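Local coordinates for 70 KDA protein (Xanthomonas sp., PDB 4B2N) that oxidatively cleaves rubber latex as a processive oxygenase carrying two c-type hemes, at residues A[126-140]-A[541-553]. Sequence-based numbering, arbitrary orientation.
Sequences YLIRPPDFEEQVSKR and YTAAGIGGKNAGY
K139 and G552 bring the backbones closest, 4.1 Å between their CA atoms, where a hairpin-like loop, 541-553, lies along the 126-132 loop and the length of helix 133-141. It folds back through backbone bonds T542 N to G552 O and G545 N to K549 O, round a type II turn, G545-G548. There the Y126 ring lies obliquely against the turn, CE2 3.3 Å from I546 O, and its OH accepts a bent bond from K549 N (3.2 Å). D132 OD2, on its syn side, takes a nearly straight bond from I546 N (3.0 Å, 167°), while I546 CD1 rests on P131 CG at 3.5 Å. K139 reaches extended across N550 O, and NZ bonds A543 O (2.8 Å). N550 CG is anti to the carbonyl carbon (chi1 -59°), which turns the amide toward R140, nearly perpendicular to its guanidinium (84°), with OD1 at the edge; NH1 meets an in-plane lone pair at 3.0 Å, and R140 NE pairs with D224. One water joins K139 O to Y553 N. This is an irregular loop with a type II beta turn at its tip, packed along one side of helix 133-141 and the preceding proline-containing loop, away from both hemes.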
loop_
_atom_site.group_PDB
_atom_site.type_symbol
_atom_site.label_atom_id
_atom_site.label_comp_id
_atom_site.label_asym_id
_atom_site.label_seq_id
_atom_site.Cartn_x
_atom_site.Cartn_y
_atom_site.Cartn_z
ATOM N N TYR A 126 -1.697 30.092 11.242
ATOM C CA TYR A 126 -0.566 31.006 11.425
ATOM C C TYR A 126 -0.937 32.246 10.593
ATOM O O TYR A 126 -1.731 32.139 9.632
ATOM C CB TYR A 126 0.747 30.422 10.908
ATOM C CG TYR A 126 1.281 29.248 11.723
ATOM C CD1 TYR A 126 0.744 28.908 13.006
ATOM C CD2 TYR A 126 2.329 28.534 11.263
ATOM C CE1 TYR A 126 1.274 27.815 13.776
ATOM C CE2 TYR A 126 2.866 27.458 11.980
ATOM C CZ TYR A 126 2.353 27.136 13.236
ATOM O OH TYR A 126 2.903 26.076 13.914
ATOM N N LEU A 127 -0.357 33.384 10.939
ATOM C CA LEU A 127 -0.696 34.573 10.169
ATOM C C LEU A 127 0.383 34.886 9.138
ATOM O O LEU A 127 0.058 35.444 8.104
ATOM C CB LEU A 127 -0.868 35.796 11.068
ATOM C CG LEU A 127 -2.048 35.702 12.040
ATOM C CD1 LEU A 127 -1.959 36.805 13.108
ATOM C CD2 LEU A 127 -3.371 35.840 11.295
ATOM N N ILE A 128 1.656 34.607 9.455
ATOM C CA ILE A 128 2.750 34.844 8.509
ATOM C C ILE A 128 3.671 33.618 8.401
ATOM O O ILE A 128 3.648 32.698 9.250
ATOM C CB ILE A 128 3.574 36.092 8.892
ATOM C CG1 ILE A 128 4.225 35.836 10.246
ATOM C CG2 ILE A 128 2.740 37.395 8.762
ATOM C CD1 ILE A 128 5.393 36.765 10.518
ATOM N N ARG A 129 4.447 33.558 7.341
ATOM C CA ARG A 129 5.190 32.295 7.009
ATOM C C ARG A 129 6.256 32.094 8.061
ATOM O O ARG A 129 7.103 32.973 8.273
ATOM C CB ARG A 129 5.881 32.432 5.641
ATOM C CG ARG A 129 6.873 31.301 5.274
ATOM C CD ARG A 129 7.595 31.558 3.933
ATOM N NE ARG A 129 6.524 32.060 3.102
ATOM C CZ ARG A 129 5.654 31.301 2.478
ATOM N NH1 ARG A 129 5.790 29.952 2.428
ATOM N NH2 ARG A 129 4.657 31.925 1.887
ATOM N N PRO A 130 6.238 30.938 8.743
ATOM C CA PRO A 130 7.303 30.740 9.676
ATOM C C PRO A 130 8.595 30.280 8.925
ATOM O O PRO A 130 8.503 29.810 7.801
ATOM C CB PRO A 130 6.750 29.669 10.585
ATOM C CG PRO A 130 5.910 28.812 9.639
ATOM C CD PRO A 130 5.240 29.850 8.746
ATOM N N PRO A 131 9.783 30.517 9.498
ATOM C CA PRO A 131 10.980 30.254 8.676
ATOM C C PRO A 131 11.261 28.782 8.629
ATOM O O PRO A 131 12.070 28.344 7.796
ATOM C CB PRO A 131 12.092 30.997 9.400
ATOM C CG PRO A 131 11.612 31.161 10.815
ATOM C CD PRO A 131 10.114 31.368 10.662
ATOM N N ASP A 132 10.608 28.026 9.521
ATOM C CA ASP A 132 10.681 26.542 9.420
ATOM C C ASP A 132 9.497 25.900 8.648
ATOM O O ASP A 132 9.206 24.702 8.800
ATOM C CB ASP A 132 10.827 25.914 10.797
ATOM C CG ASP A 132 9.643 26.243 11.722
ATOM O OD1 ASP A 132 8.788 27.041 11.335
ATOM O OD2 ASP A 132 9.591 25.646 12.805
ATOM N N PHE A 133 8.830 26.696 7.788
ATOM C CA PHE A 133 7.647 26.264 7.068
ATOM C C PHE A 133 7.876 24.872 6.413
ATOM O O PHE A 133 7.096 23.962 6.541
ATOM C CB PHE A 133 7.331 27.282 5.973
ATOM C CG PHE A 133 6.210 26.858 5.048
ATOM C CD1 PHE A 133 4.894 26.801 5.508
ATOM C CD2 PHE A 133 6.479 26.486 3.691
ATOM C CE1 PHE A 133 3.866 26.408 4.634
ATOM C CE2 PHE A 133 5.447 26.091 2.814
ATOM C CZ PHE A 133 4.130 26.031 3.312
ATOM N N GLU A 134 8.975 24.716 5.704
ATOM C CA GLU A 134 9.149 23.516 4.917
ATOM C C GLU A 134 9.235 22.289 5.859
ATOM O O GLU A 134 8.591 21.253 5.658
ATOM C CB GLU A 134 10.404 23.764 4.024
ATOM C CG GLU A 134 10.487 22.855 2.827
ATOM C CD GLU A 134 11.764 23.101 2.036
ATOM O OE1 GLU A 134 12.056 24.277 1.648
ATOM O OE2 GLU A 134 12.432 22.074 1.818
ATOM N N GLU A 135 9.902 22.437 6.993
ATOM C CA GLU A 135 9.897 21.380 7.987
ATOM C C GLU A 135 8.529 21.131 8.620
ATOM O O GLU A 135 8.172 19.991 8.893
ATOM C CB GLU A 135 10.916 21.681 9.083
ATOM C CG GLU A 135 10.901 20.629 10.204
ATOM C CD GLU A 135 12.069 20.826 11.183
ATOM O OE1 GLU A 135 12.114 21.825 11.927
ATOM O OE2 GLU A 135 12.988 20.015 11.142
ATOM N N GLN A 136 7.800 22.198 8.968
ATOM C CA GLN A 136 6.465 22.043 9.514
ATOM C C GLN A 136 5.504 21.293 8.583
ATOM O O GLN A 136 4.643 20.534 9.061
ATOM C CB GLN A 136 5.863 23.430 9.900
ATOM C CG GLN A 136 6.589 23.966 11.152
ATOM C CD GLN A 136 5.790 25.058 11.849
ATOM O OE1 GLN A 136 6.260 26.205 12.039
ATOM N NE2 GLN A 136 4.608 24.691 12.278
ATOM N N VAL A 137 5.676 21.497 7.263
ATOM C CA VAL A 137 4.864 20.720 6.335
ATOM C C VAL A 137 5.069 19.228 6.567
ATOM O O VAL A 137 4.082 18.502 6.667
ATOM C CB VAL A 137 5.093 21.060 4.866
ATOM C CG1 VAL A 137 4.306 20.116 3.936
ATOM C CG2 VAL A 137 4.718 22.511 4.635
ATOM N N SER A 138 6.323 18.801 6.616
ATOM C CA SER A 138 6.709 17.378 6.840
ATOM C C SER A 138 6.149 16.913 8.141
ATOM O O SER A 138 5.588 15.830 8.216
ATOM C CB SER A 138 8.247 17.238 6.876
ATOM O OG SER A 138 8.676 17.029 5.506
ATOM N N LYS A 139 6.348 17.708 9.184
ATOM C CA LYS A 139 5.886 17.292 10.509
ATOM C C LYS A 139 4.358 17.110 10.561
ATOM O O LYS A 139 3.868 16.078 10.989
ATOM C CB LYS A 139 6.300 18.317 11.570
ATOM C CG LYS A 139 7.742 18.202 12.040
ATOM C CD LYS A 139 8.060 19.488 12.824
ATOM C CE LYS A 139 9.413 19.455 13.411
ATOM N NZ LYS A 139 9.394 20.617 14.353
ATOM N N ARG A 140 3.622 18.126 10.074
ATOM C CA ARG A 140 2.158 18.140 10.164
ATOM C C ARG A 140 1.562 16.978 9.390
ATOM O O ARG A 140 0.636 16.290 9.850
ATOM C CB ARG A 140 1.599 19.447 9.566
ATOM C CG ARG A 140 0.072 19.571 9.748
ATOM C CD ARG A 140 -0.300 20.947 9.262
ATOM N NE ARG A 140 -1.734 21.143 9.239
ATOM C CZ ARG A 140 -2.419 21.648 10.265
ATOM N NH1 ARG A 140 -1.754 21.960 11.393
ATOM N NH2 ARG A 140 -3.740 21.829 10.167
ATOM N N TYR A 541 7.298 12.073 19.710
ATOM C CA TYR A 541 7.097 13.173 18.767
ATOM C C TYR A 541 8.338 14.068 18.679
ATOM O O TYR A 541 9.182 14.119 19.557
ATOM C CB TYR A 541 5.978 14.061 19.276
ATOM C CG TYR A 541 4.653 13.363 19.496
ATOM C CD1 TYR A 541 4.326 12.144 18.845
ATOM C CD2 TYR A 541 3.689 13.954 20.330
ATOM C CE1 TYR A 541 3.117 11.503 19.086
ATOM C CE2 TYR A 541 2.432 13.382 20.497
ATOM C CZ TYR A 541 2.131 12.192 19.879
ATOM O OH TYR A 541 0.854 11.627 20.123
ATOM N N THR A 542 8.381 14.812 17.603
ATOM C CA THR A 542 9.209 15.943 17.358
ATOM C C THR A 542 8.686 17.141 18.191
ATOM O O THR A 542 7.556 17.085 18.660
ATOM C CB THR A 542 8.863 16.171 15.876
ATOM O OG1 THR A 542 9.878 15.589 15.063
ATOM C CG2 THR A 542 8.552 17.550 15.549
ATOM N N ALA A 543 9.476 18.231 18.343
ATOM C CA ALA A 543 8.994 19.485 18.949
ATOM C C ALA A 543 8.049 20.170 17.961
ATOM O O ALA A 543 8.142 19.928 16.781
ATOM C CB ALA A 543 10.173 20.422 19.220
ATOM N N ALA A 544 7.137 21.004 18.447
ATOM C CA ALA A 544 6.269 21.794 17.623
ATOM C C ALA A 544 7.167 22.779 16.855
ATOM O O ALA A 544 8.338 23.008 17.207
ATOM C CB ALA A 544 5.257 22.548 18.521
ATOM N N GLY A 545 6.676 23.352 15.768
ATOM C CA GLY A 545 7.484 24.318 15.049
ATOM C C GLY A 545 7.162 25.741 15.551
ATOM O O GLY A 545 6.444 25.924 16.527
ATOM N N ILE A 546 7.748 26.742 14.898
ATOM C CA ILE A 546 7.456 28.189 15.170
ATOM C C ILE A 546 6.011 28.497 14.928
ATOM O O ILE A 546 5.468 28.293 13.814
ATOM C CB ILE A 546 8.307 29.089 14.316
ATOM C CG1 ILE A 546 9.766 28.908 14.775
ATOM C CG2 ILE A 546 7.887 30.560 14.472
ATOM C CD1 ILE A 546 10.732 29.489 13.780
ATOM N N GLY A 547 5.368 29.041 15.952
ATOM C CA GLY A 547 3.896 29.122 15.961
ATOM C C GLY A 547 3.290 28.164 17.000
ATOM O O GLY A 547 2.081 28.268 17.355
ATOM N N GLY A 548 4.083 27.207 17.460
ATOM C CA GLY A 548 3.588 26.362 18.542
ATOM C C GLY A 548 2.748 25.167 18.146
ATOM O O GLY A 548 2.205 24.494 19.014
ATOM N N LYS A 549 2.602 24.918 16.835
ATOM C CA LYS A 549 1.894 23.743 16.379
ATOM C C LYS A 549 2.796 22.865 15.498
ATOM O O LYS A 549 3.966 23.166 15.307
ATOM C CB LYS A 549 0.627 24.135 15.596
ATOM C CG LYS A 549 -0.246 25.175 16.320
ATOM C CD LYS A 549 -1.530 25.414 15.537
ATOM C CE LYS A 549 -2.304 26.623 16.093
ATOM N NZ LYS A 549 -3.513 26.821 15.246
ATOM N N ASN A 550 2.230 21.782 14.991
ATOM C CA ASN A 550 2.931 20.836 14.072
ATOM C C ASN A 550 4.068 20.050 14.662
ATOM O O ASN A 550 5.099 19.841 14.016
ATOM C CB ASN A 550 3.367 21.566 12.809
ATOM C CG ASN A 550 2.144 22.180 12.094
ATOM O OD1 ASN A 550 1.094 21.590 12.128
ATOM N ND2 ASN A 550 2.289 23.315 11.496
ATOM N N ALA A 551 3.905 19.530 15.868
ATOM C CA ALA A 551 4.770 18.446 16.233
ATOM C C ALA A 551 4.485 17.255 15.309
ATOM O O ALA A 551 3.359 17.056 14.913
ATOM C CB ALA A 551 4.442 18.016 17.668
ATOM N N GLY A 552 5.481 16.442 15.019
ATOM C CA GLY A 552 5.327 15.401 14.053
ATOM C C GLY A 552 5.775 14.142 14.758
ATOM O O GLY A 552 6.112 14.144 15.996
ATOM N N TYR A 553 5.755 13.064 14.014
ATOM C CA TYR A 553 6.306 11.798 14.567
ATOM C C TYR A 553 7.807 11.866 14.296
ATOM O O TYR A 553 8.252 12.153 13.155
ATOM C CB TYR A 553 5.769 10.561 13.833
ATOM C CG TYR A 553 4.382 10.069 14.228
ATOM C CD1 TYR A 553 3.627 10.689 15.274
ATOM C CD2 TYR A 553 3.824 8.976 13.578
ATOM C CE1 TYR A 553 2.368 10.245 15.595
ATOM C CE2 TYR A 553 2.543 8.540 13.892
ATOM C CZ TYR A 553 1.839 9.163 14.909
ATOM O OH TYR A 553 0.629 8.653 15.271
HETATM O O HOH W 1 5.137 13.757 11.298
#